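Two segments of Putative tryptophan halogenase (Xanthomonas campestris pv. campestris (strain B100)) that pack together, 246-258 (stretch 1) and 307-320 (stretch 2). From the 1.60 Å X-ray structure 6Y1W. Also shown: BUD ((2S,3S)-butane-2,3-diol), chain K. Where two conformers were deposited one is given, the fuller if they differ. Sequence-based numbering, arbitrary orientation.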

ATOM      1  N   ALA A 246      -7.744 -29.029   5.631  1.00 14.76           N
ATOM      2  CA  ALA A 246      -8.457 -29.598   4.483  1.00 15.67           C
ATOM      3  C   ALA A 246      -7.501 -30.073   3.395  1.00 15.58           C
ATOM      4  O   ALA A 246      -6.473 -29.449   3.134  1.00 18.74           O
ATOM      5  CB  ALA A 246      -9.403 -28.537   3.918  1.00 13.68           C
ATOM      6  N   ASP A 247      -7.848 -31.195   2.771  1.00 14.73           N
ATOM      7  CA  ASP A 247      -7.003 -31.755   1.720  1.00 14.75           C
ATOM      8  C   ASP A 247      -7.830 -32.512   0.693  1.00 15.70           C
ATOM      9  O   ASP A 247      -7.242 -33.098  -0.232  1.00 16.14           O
ATOM     10  CB  ASP A 247      -5.943 -32.684   2.326  1.00 17.31           C
ATOM     11  CG  ASP A 247      -6.551 -33.899   3.034  1.00 25.57           C
ATOM     12  OD1 ASP A 247      -7.777 -34.113   3.004  1.00 21.40           O
ATOM     13  OD2 ASP A 247      -5.786 -34.660   3.667  1.00 23.58           O
ATOM     14  N   SER A 248      -9.164 -32.441   0.766  1.00 17.67           N
ATOM     15  CA  SER A 248     -10.026 -33.244  -0.082  1.00 15.09           C
ATOM     16  C   SER A 248     -11.284 -32.443  -0.419  1.00 13.63           C
ATOM     17  O   SER A 248     -11.718 -31.598   0.363  1.00 15.28           O
ATOM     18  CB  SER A 248     -10.450 -34.526   0.634  1.00 22.58           C
ATOM     19  OG  SER A 248      -9.318 -35.301   1.044  1.00 21.40           O
ATOM     20  N   ALA A 249     -11.886 -32.757  -1.566  1.00 15.90           N
ATOM     21  CA  ALA A 249     -13.199 -32.197  -1.837  1.00 18.17           C
ATOM     22  C   ALA A 249     -14.010 -33.181  -2.671  1.00 19.68           C
ATOM     23  O   ALA A 249     -13.464 -34.031  -3.390  1.00 20.25           O
ATOM     24  CB  ALA A 249     -13.118 -30.863  -2.577  1.00 18.12           C
ATOM     25  N   LEU A 250     -15.330 -33.043  -2.581  1.00 17.67           N
ATOM     26  CA  LEU A 250     -16.254 -33.707  -3.496  1.00 17.62           C
ATOM     27  C   LEU A 250     -17.122 -32.616  -4.104  1.00 15.82           C
ATOM     28  O   LEU A 250     -17.652 -31.790  -3.356  1.00 18.59           O
ATOM     29  CB  LEU A 250     -17.182 -34.685  -2.758  1.00 20.51           C
ATOM     30  CG  LEU A 250     -16.635 -36.055  -2.407  1.00 31.03           C
ATOM     31  CD1 LEU A 250     -17.531 -36.724  -1.349  1.00 27.65           C
ATOM     32  CD2 LEU A 250     -16.513 -36.907  -3.686  1.00 24.38           C
ATOM     33  N   ALA A 251     -17.304 -32.625  -5.432  1.00 16.26           N
ATOM     34  CA  ALA A 251     -18.038 -31.538  -6.077  1.00 17.09           C
ATOM     35  C   ALA A 251     -19.167 -32.102  -6.931  1.00 20.60           C
ATOM     36  O   ALA A 251     -19.029 -33.173  -7.527  1.00 20.06           O
ATOM     37  CB  ALA A 251     -17.107 -30.671  -6.941  1.00 17.99           C
ATOM     38  N   VAL A 252     -20.286 -31.384  -6.987  1.00 15.24           N
ATOM     39  CA  VAL A 252     -21.447 -31.867  -7.753  1.00 15.76           C
ATOM     40  C   VAL A 252     -22.307 -30.672  -8.142  1.00 15.70           C
ATOM     41  O   VAL A 252     -22.513 -29.752  -7.343  1.00 15.26           O
ATOM     42  CB  VAL A 252     -22.271 -32.891  -6.941  1.00 20.50           C
ATOM     43  CG1 VAL A 252     -22.923 -32.218  -5.703  1.00 16.59           C
ATOM     44  CG2 VAL A 252     -23.357 -33.558  -7.840  1.00 23.04           C
ATOM     45  N   GLN A 253     -22.869 -30.723  -9.355  1.00 15.24           N
ATOM     46  CA  GLN A 253     -23.788 -29.695  -9.806  1.00 14.96           C
ATOM     47  C   GLN A 253     -25.222 -30.145  -9.556  1.00 15.47           C
ATOM     48  O   GLN A 253     -25.542 -31.332  -9.612  1.00 17.04           O
ATOM     49  CB  GLN A 253     -23.558 -29.374 -11.302  1.00 17.51           C
ATOM     50  CG  GLN A 253     -22.102 -29.030 -11.663  1.00 17.12           C
ATOM     51  CD  GLN A 253     -21.524 -27.781 -10.902  1.00 22.34           C
ATOM     52  OE1 GLN A 253     -21.914 -26.642 -11.170  1.00 23.32           O
ATOM     53  NE2 GLN A 253     -20.584 -28.012  -9.970  1.00 25.23           N
ATOM     54  N   THR A 254     -26.085 -29.189  -9.256  1.00 14.86           N
ATOM     55  CA  THR A 254     -27.495 -29.513  -9.059  1.00 13.99           C
ATOM     56  C   THR A 254     -28.340 -28.562  -9.884  1.00 16.28           C
ATOM     57  O   THR A 254     -27.913 -27.465 -10.242  1.00 15.53           O
ATOM     58  CB  THR A 254     -27.936 -29.423  -7.584  1.00 14.96           C
ATOM     59  OG1 THR A 254     -27.538 -28.147  -7.026  1.00 16.01           O
ATOM     60  CG2 THR A 254     -27.343 -30.575  -6.759  1.00 17.38           C
ATOM     61  N   GLU A 255     -29.587 -28.964 -10.154  1.00 16.18           N
ATOM     62  CA  GLU A 255     -30.452 -28.006 -10.823  1.00 19.91           C
ATOM     63  C   GLU A 255     -30.814 -26.845  -9.887  1.00 18.80           C
ATOM     64  O   GLU A 255     -30.825 -26.968  -8.651  1.00 19.61           O
ATOM     65  CB  GLU A 255     -31.728 -28.696 -11.352  1.00 20.11           C
ATOM     66  CG  GLU A 255     -32.584 -29.190 -10.292  1.00 22.17           C
ATOM     67  CD  GLU A 255     -33.611 -30.241 -10.782  1.00 28.80           C
ATOM     68  OE1 GLU A 255     -33.929 -30.336 -12.006  1.00 28.02           O
ATOM     69  OE2 GLU A 255     -34.095 -30.965  -9.903  1.00 23.45           O
ATOM     70  N   SER A 256     -31.104 -25.703 -10.494  1.00 17.18           N
ATOM     71  CA  SER A 256     -31.620 -24.570  -9.743  0.83 16.57           C
ATOM     72  C   SER A 256     -33.009 -24.890  -9.194  1.00 19.99           C
ATOM     73  O   SER A 256     -33.820 -25.551  -9.856  1.00 21.07           O
ATOM     74  CB  SER A 256     -31.697 -23.346 -10.648  0.83 15.91           C
ATOM     75  OG  SER A 256     -30.465 -23.162 -11.340  0.83 20.73           O
ATOM     76  N   VAL A 257     -33.284 -24.411  -7.985  1.00 19.00           N
ATOM     77  CA  VAL A 257     -34.594 -24.583  -7.367  1.00 19.53           C
ATOM     78  C   VAL A 257     -35.283 -23.254  -7.129  1.00 24.92           C
ATOM     79  O   VAL A 257     -36.323 -23.207  -6.465  1.00 29.02           O
ATOM     80  CB  VAL A 257     -34.504 -25.380  -6.057  1.00 23.64           C
ATOM     81  CG1 VAL A 257     -33.987 -26.773  -6.334  1.00 24.05           C
ATOM     82  CG2 VAL A 257     -33.656 -24.662  -5.016  1.00 30.36           C
ATOM     83  N   GLY A 258     -34.731 -22.183  -7.662  1.00 21.19           N
ATOM     84  CA  GLY A 258     -35.268 -20.859  -7.427  1.00 26.65           C
ATOM     85  C   GLY A 258     -34.358 -19.845  -8.077  1.00 22.11           C
ATOM     86  O   GLY A 258     -33.372 -20.189  -8.740  1.00 20.87           O
TER
HETATM   87  C1  BUD K 609     -20.988 -34.456 -17.676  1.00 25.66           C
HETATM   88  O1  BUD K 609     -23.127 -35.096 -16.731  1.00 36.32           O
HETATM   89  C2  BUD K 609     -21.734 -35.351 -16.692  1.00 26.44           C
HETATM   90  O2  BUD K 609     -21.429 -36.416 -14.521  1.00 25.24           O
HETATM   91  C3  BUD K 609     -21.195 -35.267 -15.263  1.00 29.35           C
HETATM   92  C4  BUD K 609     -19.714 -35.032 -15.162  1.00 20.94           C
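Stretch 2 (307-320) LQGRALTTPRALRF

How does stretch 2 begin its run along stretch 1? Leu307 to Ala311 form an extended loop that packs on Val252 to Glu255 and on Val257. Leu307 points toward stretch 1, placing CD1 3.9 Å from CG1 of Val252. Gly309, at phi 84° and psi 164°, has its CA 3.7 Å from CG1 of Val257; a CB here would lie 2.7 Å from Glu255 O, a clash that glycine avoids.

What fastens Arg310 so firmly? Its extended backbone and guanidinium both meet Glu255: Arg310 N and NE each donate to Glu255 OE2 at 2.9 Å, and NH2 donates to OE1 at 3.0 Å, so a salt bridge reinforces the backbone bond. In return, Glu255 N donates to Arg310 O at 2.9 Å. Ala311 forms a single bridge with Thr254, and Leu312 N donates to Gln253 O at 2.8 Å.

How does the chain pass from this bridge to the strand? The register shifts by two residues, and Thr313 helps to span the change: its side chain, chi1 p, points toward stretch 1, and its OG1 accepts from Gln253 N at 3.0 Å. Thr313 OG1 also donates to a water oxygen 2.7 Å away, and that water donates to Ala251 O at 3.1 Å. Pro315 then lays its CG 4.1 Å from Val252 CG2.

How do the strands pair? Strand 316-319 runs antiparallel to the strand around Ser248 to Ala251, at 155° between their directions, with a closest axial approach of 4.6 Å. Arg316 N donates to Ala251 O and Ala251 N to Arg316 O, both at 2.9 Å. Ala317 faces Leu250, its CB 3.9 Å from CD2. Leu318 N donates to Ala249 O at 2.8 Å, while Ala249 N returns a bond to Leu318 O at 2.9 Å. Beyond Arg319, paired with Ser248, Phe320 N donates to Asp247 O at 3.0 Å, and its ring sets CE2 3.7 Å from Ala249 CB.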

ATOM      1  N   LEU A 307     -27.824 -30.942  -0.209  1.00 19.73           N
ATOM      2  CA  LEU A 307     -28.161 -30.558  -1.579  1.00 17.09           C
ATOM      3  C   LEU A 307     -29.633 -30.201  -1.684  1.00 22.84           C
ATOM      4  O   LEU A 307     -30.476 -30.718  -0.943  1.00 25.31           O
ATOM      5  CB  LEU A 307     -27.842 -31.682  -2.572  1.00 18.24           C
ATOM      6  CG  LEU A 307     -26.357 -32.037  -2.776  1.00 22.98           C
ATOM      7  CD1 LEU A 307     -26.181 -33.137  -3.805  1.00 21.99           C
ATOM      8  CD2 LEU A 307     -25.573 -30.815  -3.214  1.00 18.11           C
ATOM      9  N   GLN A 308     -29.917 -29.231  -2.548  1.00 18.57           N
ATOM     10  CA  GLN A 308     -31.261 -28.925  -3.011  1.00 23.27           C
ATOM     11  C   GLN A 308     -31.309 -29.164  -4.508  1.00 22.66           C
ATOM     12  O   GLN A 308     -30.377 -28.785  -5.232  1.00 22.28           O
ATOM     13  CB  GLN A 308     -31.650 -27.486  -2.732  1.00 24.99           C
ATOM     14  CG  GLN A 308     -31.699 -27.126  -1.258  1.00 33.01           C
ATOM     15  CD  GLN A 308     -31.722 -25.629  -1.076  1.00 36.68           C
ATOM     16  OE1 GLN A 308     -30.706 -25.018  -0.735  1.00 38.54           O
ATOM     17  NE2 GLN A 308     -32.878 -25.017  -1.341  1.00 38.03           N
ATOM     18  N   GLY A 309     -32.372 -29.815  -4.960  1.00 20.92           N
ATOM     19  CA  GLY A 309     -32.538 -30.132  -6.360  1.00 21.04           C
ATOM     20  C   GLY A 309     -31.819 -31.409  -6.757  1.00 25.87           C
ATOM     21  O   GLY A 309     -30.923 -31.910  -6.068  1.00 23.69           O
ATOM     22  N   ARG A 310     -32.196 -31.928  -7.920  1.00 17.29           N
ATOM     23  CA  ARG A 310     -31.549 -33.148  -8.379  1.00 19.90           C
ATOM     24  C   ARG A 310     -30.119 -32.859  -8.840  1.00 18.69           C
ATOM     25  O   ARG A 310     -29.814 -31.788  -9.381  1.00 18.43           O
ATOM     26  CB  ARG A 310     -32.336 -33.765  -9.538  1.00 19.80           C
ATOM     27  CG  ARG A 310     -33.697 -34.328  -9.070  1.00 24.68           C
ATOM     28  CD  ARG A 310     -34.611 -34.664 -10.249  1.00 20.47           C
ATOM     29  NE  ARG A 310     -34.948 -33.478 -11.026  1.00 22.52           N
ATOM     30  CZ  ARG A 310     -35.724 -33.475 -12.114  1.00 23.81           C
ATOM     31  NH1 ARG A 310     -36.249 -34.614 -12.562  1.00 29.22           N
ATOM     32  NH2 ARG A 310     -35.976 -32.342 -12.740  1.00 24.98           N
ATOM     33  N   ALA A 311     -29.254 -33.842  -8.647  1.00 20.28           N
ATOM     34  CA  ALA A 311     -27.892 -33.748  -9.158  1.00 19.56           C
ATOM     35  C   ALA A 311     -27.876 -33.809 -10.678  1.00 19.29           C
ATOM     36  O   ALA A 311     -28.545 -34.651 -11.298  1.00 19.75           O
ATOM     37  CB  ALA A 311     -27.043 -34.884  -8.596  1.00 22.56           C
ATOM     38  N   LEU A 312     -27.025 -32.974 -11.291  1.00 15.90           N
ATOM     39  CA  LEU A 312     -26.852 -32.916 -12.736  1.00 19.14           C
ATOM     40  C   LEU A 312     -25.577 -33.598 -13.188  1.00 18.91           C
ATOM     41  O   LEU A 312     -25.395 -33.793 -14.391  1.00 19.68           O
ATOM     42  CB  LEU A 312     -26.805 -31.457 -13.230  1.00 15.66           C
ATOM     43  CG  LEU A 312     -28.104 -30.742 -12.998  1.00 16.34           C
ATOM     44  CD1 LEU A 312     -28.002 -29.294 -13.492  1.00 18.21           C
ATOM     45  CD2 LEU A 312     -29.186 -31.440 -13.775  1.00 19.27           C
ATOM     46  N   THR A 313     -24.671 -33.905 -12.247  1.00 18.14           N
ATOM     47  CA  THR A 313     -23.395 -34.567 -12.523  1.00 16.81           C
ATOM     48  C   THR A 313     -23.176 -35.654 -11.477  1.00 19.05           C
ATOM     49  O   THR A 313     -23.837 -35.684 -10.431  1.00 20.16           O
ATOM     50  CB  THR A 313     -22.220 -33.564 -12.514  1.00 23.26           C
ATOM     51  OG1 THR A 313     -22.125 -32.939 -11.224  1.00 25.35           O
ATOM     52  CG2 THR A 313     -22.427 -32.467 -13.591  1.00 19.20           C
ATOM     53  N   THR A 314     -22.289 -36.590 -11.804  1.00 19.35           N
ATOM     54  CA  THR A 314     -21.801 -37.514 -10.771  1.00 17.90           C
ATOM     55  C   THR A 314     -20.733 -36.810  -9.931  1.00 21.41           C
ATOM     56  O   THR A 314     -19.795 -36.225 -10.498  1.00 21.22           O
ATOM     57  CB  THR A 314     -21.212 -38.757 -11.439  1.00 27.53           C
ATOM     58  OG1 THR A 314     -22.271 -39.460 -12.098  1.00 28.57           O
ATOM     59  CG2 THR A 314     -20.566 -39.699 -10.402  1.00 30.31           C
ATOM     60  N   PRO A 315     -20.781 -36.924  -8.603  1.00 21.73           N
ATOM     61  CA  PRO A 315     -19.803 -36.216  -7.771  1.00 22.59           C
ATOM     62  C   PRO A 315     -18.388 -36.603  -8.154  1.00 25.84           C
ATOM     63  O   PRO A 315     -18.096 -37.761  -8.465  1.00 28.23           O
ATOM     64  CB  PRO A 315     -20.160 -36.662  -6.350  1.00 25.51           C
ATOM     65  CG  PRO A 315     -21.588 -36.983  -6.412  1.00 32.29           C
ATOM     66  CD  PRO A 315     -21.826 -37.563  -7.791  1.00 26.00           C
ATOM     67  N   ARG A 316     -17.525 -35.603  -8.192  1.00 23.80           N
ATOM     68  CA  ARG A 316     -16.126 -35.747  -8.549  1.00 24.63           C
ATOM     69  C   ARG A 316     -15.277 -35.520  -7.313  1.00 28.05           C
ATOM     70  O   ARG A 316     -15.494 -34.542  -6.592  1.00 24.29           O
ATOM     71  CB  ARG A 316     -15.733 -34.738  -9.630  1.00 24.84           C
ATOM     72  CG  ARG A 316     -15.998 -35.216 -11.053  1.00 53.69           C
ATOM     73  CD  ARG A 316     -15.921 -36.732 -11.123  1.00 46.77           C
ATOM     74  NE  ARG A 316     -15.927 -37.258 -12.486  1.00 66.14           N
ATOM     75  CZ  ARG A 316     -16.972 -37.257 -13.314  1.00 54.59           C
ATOM     76  NH1 ARG A 316     -18.159 -36.749 -12.955  1.00 41.51           N
ATOM     77  NH2 ARG A 316     -16.821 -37.786 -14.519  1.00 35.50           N
ATOM     78  N   ALA A 317     -14.302 -36.399  -7.092  1.00 20.01           N
ATOM     79  CA  ALA A 317     -13.403 -36.301  -5.946  1.00 23.07           C
ATOM     80  C   ALA A 317     -12.116 -35.586  -6.321  1.00 25.64           C
ATOM     81  O   ALA A 317     -11.551 -35.809  -7.396  1.00 29.44           O
ATOM     82  CB  ALA A 317     -13.080 -37.692  -5.399  1.00 24.90           C
ATOM     83  N   LEU A 318     -11.660 -34.710  -5.436  1.00 24.42           N
ATOM     84  CA  LEU A 318     -10.498 -33.870  -5.681  1.00 22.29           C
ATOM     85  C   LEU A 318      -9.585 -33.948  -4.467  1.00 20.19           C
ATOM     86  O   LEU A 318     -10.065 -34.132  -3.340  1.00 19.56           O
ATOM     87  CB  LEU A 318     -10.908 -32.413  -5.894  1.00 28.28           C
ATOM     88  CG  LEU A 318     -12.240 -32.202  -6.629  1.00 48.92           C
ATOM     89  CD1 LEU A 318     -12.721 -30.743  -6.582  1.00 40.23           C
ATOM     90  CD2 LEU A 318     -12.093 -32.679  -8.059  1.00 46.62           C
ATOM     91  N   ARG A 319      -8.277 -33.822  -4.703  1.00 18.61           N
ATOM     92  CA  ARG A 319      -7.282 -33.745  -3.639  1.00 17.47           C
ATOM     93  C   ARG A 319      -6.447 -32.480  -3.810  1.00 17.89           C
ATOM     94  O   ARG A 319      -6.235 -31.992  -4.924  1.00 19.93           O
ATOM     95  CB  ARG A 319      -6.323 -34.965  -3.610  1.00 23.35           C
ATOM     96  CG  ARG A 319      -6.963 -36.253  -3.067  1.00 23.01           C
ATOM     97  CD  ARG A 319      -7.469 -36.055  -1.636  1.00 37.08           C
ATOM     98  NE  ARG A 319      -6.378 -35.905  -0.664  1.00 33.59           N
ATOM     99  CZ  ARG A 319      -5.768 -36.929  -0.062  1.00 38.57           C
ATOM    100  NH1 ARG A 319      -4.772 -36.713   0.797  1.00 42.31           N
ATOM    101  NH2 ARG A 319      -6.137 -38.177  -0.340  1.00 35.36           N
ATOM    102  N   PHE A 320      -5.943 -31.958  -2.696  1.00 20.23           N
ATOM    103  CA  PHE A 320      -5.122 -30.752  -2.760  1.00 19.45           C
ATOM    104  C   PHE A 320      -4.426 -30.609  -1.416  1.00 17.52           C
ATOM    105  O   PHE A 320      -4.712 -31.351  -0.475  1.00 21.79           O
ATOM    106  CB  PHE A 320      -5.965 -29.515  -3.068  1.00 19.05           C
ATOM    107  CG  PHE A 320      -7.219 -29.433  -2.256  1.00 19.72           C
ATOM    108  CD1 PHE A 320      -7.165 -29.074  -0.929  1.00 19.25           C
ATOM    109  CD2 PHE A 320      -8.456 -29.728  -2.834  1.00 26.82           C
ATOM    110  CE1 PHE A 320      -8.349 -28.980  -0.181  1.00 21.66           C
ATOM    111  CE2 PHE A 320      -9.607 -29.665  -2.107  1.00 28.99           C
ATOM    112  CZ  PHE A 320      -9.551 -29.299  -0.765  1.00 23.50           C
TER
HETATM  113  O   HOH W   1     -19.491 -33.285 -10.619  1.00 24.60           O
HETATM  114  O   HOH W   2     -29.686 -26.434  -6.329  1.00 18.99           O